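Local coordinates for protein amine oxidase (Emericella nidulans, PDB 3PGB) that probably oxidises primary amines to aldehydes, using copper and a topaquinone cofactor made from one of its own tyrosines, at residues F580-R588 with S675-N684. Sequence-based numbering, arbitrary orientation.
Sequences FIHSEDEAR and STFFNGESLN. With CA (calcium ion), chain E; NAG (2-acetamido-2-deoxy-beta-D-glucopyranose), chain C.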
# COMPACT_ATOMS: atom_id res chain seq x y z
N PHE A 580 5.95 -3.06 -27.02
CA PHE A 580 7.26 -2.68 -26.50
C PHE A 580 7.48 -1.19 -26.72
O PHE A 580 7.11 -0.66 -27.77
CB PHE A 580 8.36 -3.46 -27.21
CG PHE A 580 8.30 -4.94 -26.99
CD1 PHE A 580 8.72 -5.50 -25.79
CD2 PHE A 580 7.85 -5.79 -27.99
CE1 PHE A 580 8.67 -6.88 -25.58
CE2 PHE A 580 7.80 -7.17 -27.80
CZ PHE A 580 8.21 -7.71 -26.59
N ILE A 581 8.07 -0.51 -25.74
CA ILE A 581 8.52 0.87 -25.95
C ILE A 581 9.72 0.81 -26.87
O ILE A 581 10.71 0.15 -26.57
CB ILE A 581 8.88 1.56 -24.62
CG1 ILE A 581 7.61 1.81 -23.80
CG2 ILE A 581 9.59 2.89 -24.88
CD1 ILE A 581 7.86 2.50 -22.47
N HIS A 582 9.63 1.47 -28.02
CA HIS A 582 10.67 1.37 -29.05
C HIS A 582 11.75 2.43 -28.90
O HIS A 582 12.90 2.20 -29.27
CB HIS A 582 10.06 1.52 -30.44
CG HIS A 582 9.11 0.43 -30.80
ND1 HIS A 582 9.51 -0.89 -30.92
CD2 HIS A 582 7.79 0.45 -31.09
CE1 HIS A 582 8.46 -1.63 -31.25
NE2 HIS A 582 7.41 -0.84 -31.36
N SER A 583 11.37 3.58 -28.36
CA SER A 583 12.22 4.76 -28.40
C SER A 583 11.95 5.70 -27.23
O SER A 583 10.89 5.64 -26.60
CB SER A 583 12.02 5.46 -29.75
OG SER A 583 11.67 6.83 -29.60
N GLU A 584 12.91 6.56 -26.94
CA GLU A 584 12.76 7.60 -25.93
C GLU A 584 11.66 8.62 -26.26
O GLU A 584 11.25 9.39 -25.38
CB GLU A 584 14.08 8.34 -25.75
CG GLU A 584 15.15 7.52 -25.04
CD GLU A 584 16.45 8.28 -24.86
OE1 GLU A 584 16.70 9.26 -25.61
OE2 GLU A 584 17.24 7.91 -23.96
N ASP A 585 11.18 8.64 -27.50
CA ASP A 585 10.11 9.55 -27.89
C ASP A 585 8.79 9.19 -27.19
O ASP A 585 7.97 10.07 -26.93
CB ASP A 585 9.90 9.56 -29.42
CG ASP A 585 11.12 10.07 -30.18
OD1 ASP A 585 11.82 10.98 -29.67
OD2 ASP A 585 11.37 9.57 -31.30
N GLU A 586 8.62 7.91 -26.87
CA GLU A 586 7.39 7.38 -26.27
C GLU A 586 7.66 6.77 -24.89
O GLU A 586 6.94 5.86 -24.45
CB GLU A 586 6.76 6.34 -27.21
CG GLU A 586 7.69 5.17 -27.54
CD GLU A 586 7.11 4.18 -28.54
OE1 GLU A 586 7.84 3.83 -29.50
OE2 GLU A 586 5.95 3.75 -28.37
N ALA A 587 8.67 7.28 -24.19
CA ALA A 587 9.15 6.67 -22.96
C ALA A 587 8.84 7.47 -21.69
O ALA A 587 9.42 7.21 -20.64
CB ALA A 587 10.65 6.42 -23.06
N ARG A 588 7.92 8.43 -21.78
CA ARG A 588 7.51 9.21 -20.61
C ARG A 588 6.02 9.01 -20.40
O ARG A 588 5.19 9.57 -21.12
CB ARG A 588 7.83 10.69 -20.80
CG ARG A 588 9.30 10.99 -20.99
CD ARG A 588 9.55 12.49 -21.12
NE ARG A 588 9.58 13.16 -19.83
CZ ARG A 588 9.69 14.48 -19.66
NH1 ARG A 588 9.78 15.29 -20.71
NH2 ARG A 588 9.70 15.00 -18.44
N SER A 675 14.99 17.03 -19.12
CA SER A 675 14.36 17.02 -20.46
C SER A 675 15.29 16.61 -21.59
O SER A 675 14.86 15.95 -22.54
CB SER A 675 13.77 18.39 -20.81
OG SER A 675 12.51 18.55 -20.19
N THR A 676 16.55 17.02 -21.48
CA THR A 676 17.54 16.84 -22.54
C THR A 676 18.02 15.39 -22.66
O THR A 676 18.71 15.04 -23.61
CB THR A 676 18.76 17.77 -22.33
OG1 THR A 676 19.51 17.35 -21.18
CG2 THR A 676 18.31 19.23 -22.12
N PHE A 677 17.65 14.54 -21.70
CA PHE A 677 17.93 13.10 -21.77
C PHE A 677 17.18 12.44 -22.93
O PHE A 677 17.59 11.38 -23.40
CB PHE A 677 17.52 12.39 -20.47
CG PHE A 677 18.46 12.60 -19.31
CD1 PHE A 677 19.27 13.74 -19.21
CD2 PHE A 677 18.48 11.68 -18.26
CE1 PHE A 677 20.11 13.92 -18.11
CE2 PHE A 677 19.30 11.85 -17.16
CZ PHE A 677 20.12 12.98 -17.08
N PHE A 678 16.08 13.06 -23.35
CA PHE A 678 15.18 12.47 -24.35
C PHE A 678 15.47 13.03 -25.75
O PHE A 678 14.98 14.10 -26.13
CB PHE A 678 13.72 12.69 -23.93
CG PHE A 678 13.41 12.11 -22.58
CD1 PHE A 678 12.93 10.81 -22.47
CD2 PHE A 678 13.67 12.83 -21.43
CE1 PHE A 678 12.69 10.25 -21.21
CE2 PHE A 678 13.43 12.29 -20.18
CZ PHE A 678 12.93 10.99 -20.07
N ASN A 679 16.29 12.27 -26.48
CA ASN A 679 16.73 12.62 -27.83
C ASN A 679 16.58 11.42 -28.76
O ASN A 679 17.50 11.07 -29.50
CB ASN A 679 18.19 13.11 -27.80
CG ASN A 679 19.16 12.07 -27.25
OD1 ASN A 679 18.76 11.20 -26.47
ND2 ASN A 679 20.43 12.17 -27.64
N GLY A 680 15.42 10.78 -28.69
CA GLY A 680 15.01 9.76 -29.66
C GLY A 680 15.85 8.49 -29.77
O GLY A 680 15.76 7.79 -30.77
N GLU A 681 16.63 8.18 -28.74
CA GLU A 681 17.45 6.97 -28.74
C GLU A 681 16.60 5.72 -28.58
O GLU A 681 15.54 5.75 -27.94
CB GLU A 681 18.49 7.01 -27.61
CG GLU A 681 19.55 8.08 -27.77
CD GLU A 681 20.64 7.96 -26.73
OE1 GLU A 681 20.42 8.41 -25.58
OE2 GLU A 681 21.72 7.42 -27.06
N SER A 682 17.07 4.62 -29.16
CA SER A 682 16.34 3.36 -29.14
C SER A 682 16.41 2.71 -27.77
O SER A 682 17.46 2.69 -27.13
CB SER A 682 16.89 2.40 -30.20
OG SER A 682 16.22 1.15 -30.16
N LEU A 683 15.27 2.19 -27.33
CA LEU A 683 15.18 1.45 -26.08
C LEU A 683 14.79 -0.01 -26.37
O LEU A 683 14.31 -0.71 -25.48
CB LEU A 683 14.17 2.11 -25.13
CG LEU A 683 14.44 3.58 -24.76
CD1 LEU A 683 13.26 4.15 -23.99
CD2 LEU A 683 15.73 3.73 -23.96
N ASN A 684 15.02 -0.45 -27.60
CA ASN A 684 14.80 -1.85 -27.97
C ASN A 684 16.07 -2.67 -27.75
O ASN A 684 17.01 -2.59 -28.53
CB ASN A 684 14.35 -1.98 -29.42
CG ASN A 684 13.94 -3.39 -29.78
OD1 ASN A 684 13.09 -3.98 -29.11
ND2 ASN A 684 14.54 -3.94 -30.82
CA CA E . 18.87 9.85 -24.55
C1 NAG C . 14.20 -5.28 -31.23
C2 NAG C . 14.49 -5.43 -32.71
C3 NAG C . 14.04 -6.83 -33.12
C4 NAG C . 14.78 -7.89 -32.32
C5 NAG C . 14.80 -7.58 -30.82
C6 NAG C . 15.98 -8.29 -30.18
C7 NAG C . 14.32 -3.67 -34.42
C8 NAG C . 13.41 -2.68 -35.10
N2 NAG C . 13.76 -4.42 -33.46
O3 NAG C . 14.29 -7.01 -34.50
O4 NAG C . 14.14 -9.15 -32.50
O5 NAG C . 14.96 -6.21 -30.49
O6 NAG C . 15.50 -9.48 -29.63
O7 NAG C . 15.49 -3.76 -34.78
O HOH W 1 11.89 -0.47 -24.38
O HOH W 2 13.85 0.51 -31.89
O HOH W 3 12.94 11.40 -27.26
O HOH W 4 9.87 17.96 -19.42
O HOH W 5 20.71 11.27 -24.11
O HOH W 6 19.66 8.97 -22.43
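Glu-584 reaches from the 580-588 loop into the 675-684 loop and shares a calcium ion with it. Its CG lies beside the backbone N (chi1 -71°) and the chain then runs straight, which brings both carboxylate oxygens to the metal, OE1 at 2.5 Å. The 675-684 loop wraps the ion with Phe-677 O, the side chain of Asn-679 and Glu-681 OE1, and two waters bring the count to seven bonds. OE1 also accepts from Asn-679 N, nearly in line with its C-O bond, and weakly from Glu-681 N, so metal and backbone together fix the carboxylate. OE2 takes Arg-650 N, while His-652 holds Glu-681 OE1.

Behind the carboxylate the backbones meet at a single bridge, Ser-583 with Ser-682: Glu-584 N gives to Glu-681 O (2.9 Å), and Leu-683 N reaches His-582 O from above the carbonyl plane. The Leu-683 side chain crosses that of Glu-584 at about a right angle; its CD1 packs on Ala-587 CB (3.6 Å) and, alongside, on Ile-581 CG2. At the far end, Arg-588 lies over one face of Phe-678, with CD 3.8 Å from the ring centroid. A bend at chi3 (80°) keeps the guanidinium within 16° of the ring plane, an off-centre cation-pi contact, while Gln-647 takes its NE. Water 4 links NH1 to Ser-675 OG.

The site ties the loop between strands 570-580 and 588-589 to the one leading into strand 686-698, beside strand 646-650, whose Thr-649 touches Glu-584, Phe-677 and Phe-678. Beyond the bridge, glycosylated Asn-684, its OD1 bonded to Gln-604, touches Thr-550 of strand 548-562.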